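Long-range contact in putative cytosine/guanine deaminase (Unidentified, PDB 2PAJ), which catalyses the hydrolytic deamination of 2-amino-4-hydroxypteridines such as isoxanthopterin to 2,4-dihydroxypteridines, using a zinc ion: residues S11-N16 with G50-R55. Sequence-based numbering, arbitrary orientation.
Sequences STLIRN and GALAPR
This surface contact joins a strand and a loop through apolar packing of Leu13 on Leu52 and Pro54, with Pro54 CD over the Arg15 guanidinium. It belongs to the small beta domain that accompanies the TIM barrel in amidohydrolases, and it lies away from the zinc site. Strand 11-15 is an inner strand of a four-stranded mixed sheet, between strands 39-42 and 59-62. Residues 50-55 lie in the loop joining strands 45-49 and 59-62, and they pass over one face of the strand. No hydrogen bond links the two segments.

Leu13 is buried and has the largest share of the contact. Its CG stands anti to the backbone N (chi1 -169°), and its two methyls part to different partners. CD1 meets Leu52 CD1 at 3.7 Å and also approaches Leu52 CB. CD2 sits 3.5 Å from Pro54 CA and 4.0 Å from Pro54 CB, so it rests on the CA-CB side of the pyrrolidine ring.

The loop also bonds to strand 39-42 and the residue before it: Ala53 O accepts a hydrogen bond from Arg40 NH2, and Leu52 N bonds to Asp38 OD1.

The Arg15 chain bends at chi3 (62°) and crosses Pro54 at about a right angle. Pro54 CD lies over one guanidinium face, offset toward the rim, 3.7 Å from Arg15 NH2.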
# COMPACT_ATOMS: atom_id res chain seq x y z
N SER A 11 -20.78 9.25 -16.24
CA SER A 11 -21.35 7.95 -15.90
C SER A 11 -20.66 6.89 -16.74
O SER A 11 -20.31 7.12 -17.89
CB SER A 11 -22.85 7.90 -16.16
OG SER A 11 -23.39 6.71 -15.62
N THR A 12 -20.46 5.72 -16.16
CA THR A 12 -19.80 4.68 -16.91
C THR A 12 -20.38 3.31 -16.61
O THR A 12 -20.80 3.04 -15.49
CB THR A 12 -18.31 4.69 -16.61
OG1 THR A 12 -17.76 5.94 -17.03
CG2 THR A 12 -17.61 3.55 -17.33
N LEU A 13 -20.40 2.45 -17.62
CA LEU A 13 -20.94 1.12 -17.43
C LEU A 13 -19.95 0.06 -17.88
O LEU A 13 -19.60 -0.04 -19.05
CB LEU A 13 -22.25 0.97 -18.20
CG LEU A 13 -23.12 -0.27 -17.92
CD1 LEU A 13 -23.78 -0.13 -16.57
CD2 LEU A 13 -24.17 -0.41 -19.01
N ILE A 14 -19.47 -0.71 -16.91
CA ILE A 14 -18.57 -1.81 -17.19
C ILE A 14 -19.55 -2.96 -17.43
O ILE A 14 -20.36 -3.28 -16.56
CB ILE A 14 -17.67 -2.10 -15.97
CG1 ILE A 14 -16.87 -0.84 -15.61
CG2 ILE A 14 -16.73 -3.25 -16.26
CD1 ILE A 14 -16.06 -0.98 -14.34
N ARG A 15 -19.50 -3.54 -18.62
CA ARG A 15 -20.45 -4.60 -18.94
C ARG A 15 -19.87 -5.98 -19.21
O ARG A 15 -18.73 -6.13 -19.67
CB ARG A 15 -21.27 -4.23 -20.18
CG ARG A 15 -21.65 -2.78 -20.33
CD ARG A 15 -22.46 -2.63 -21.61
NE ARG A 15 -23.71 -3.40 -21.55
CZ ARG A 15 -24.44 -3.74 -22.61
NH1 ARG A 15 -24.07 -3.37 -23.83
NH2 ARG A 15 -25.57 -4.43 -22.44
N ASN A 16 -20.70 -6.97 -18.91
CA ASN A 16 -20.42 -8.37 -19.17
C ASN A 16 -19.14 -8.95 -18.57
O ASN A 16 -18.35 -9.56 -19.28
CB ASN A 16 -20.43 -8.56 -20.68
CG ASN A 16 -20.60 -9.99 -21.08
OD1 ASN A 16 -21.51 -10.67 -20.60
ND2 ASN A 16 -19.75 -10.47 -21.98
N GLY A 50 -24.93 -5.71 -11.22
CA GLY A 50 -25.76 -6.80 -11.71
C GLY A 50 -26.92 -6.54 -12.64
O GLY A 50 -27.94 -5.99 -12.23
N ALA A 51 -26.78 -6.94 -13.89
CA ALA A 51 -27.86 -6.79 -14.87
C ALA A 51 -28.35 -5.36 -15.06
O ALA A 51 -29.47 -5.04 -14.69
CB ALA A 51 -29.02 -7.69 -14.47
N LEU A 52 -27.52 -4.52 -15.68
CA LEU A 52 -27.84 -3.12 -15.92
C LEU A 52 -27.92 -2.80 -17.42
O LEU A 52 -27.07 -3.23 -18.21
CB LEU A 52 -26.76 -2.24 -15.29
CG LEU A 52 -26.25 -2.71 -13.92
CD1 LEU A 52 -24.90 -2.09 -13.65
CD2 LEU A 52 -27.26 -2.34 -12.84
N ALA A 53 -28.94 -2.05 -17.82
CA ALA A 53 -29.11 -1.69 -19.22
C ALA A 53 -28.37 -0.38 -19.50
O ALA A 53 -28.47 0.59 -18.74
CB ALA A 53 -30.59 -1.55 -19.56
N PRO A 54 -27.60 -0.32 -20.60
CA PRO A 54 -26.86 0.90 -20.92
C PRO A 54 -27.74 2.14 -21.00
O PRO A 54 -28.95 2.05 -21.21
CB PRO A 54 -26.20 0.56 -22.26
CG PRO A 54 -27.12 -0.48 -22.84
CD PRO A 54 -27.44 -1.34 -21.65
N ARG A 55 -27.12 3.30 -20.80
CA ARG A 55 -27.84 4.57 -20.86
C ARG A 55 -27.32 5.45 -21.98
O ARG A 55 -26.14 5.39 -22.36
CB ARG A 55 -27.73 5.31 -19.53
CG ARG A 55 -28.53 4.67 -18.46
CD ARG A 55 -28.24 5.30 -17.13
NE ARG A 55 -28.92 4.59 -16.06
CZ ARG A 55 -28.80 4.90 -14.77
NH1 ARG A 55 -28.03 5.92 -14.41
NH2 ARG A 55 -29.45 4.20 -13.85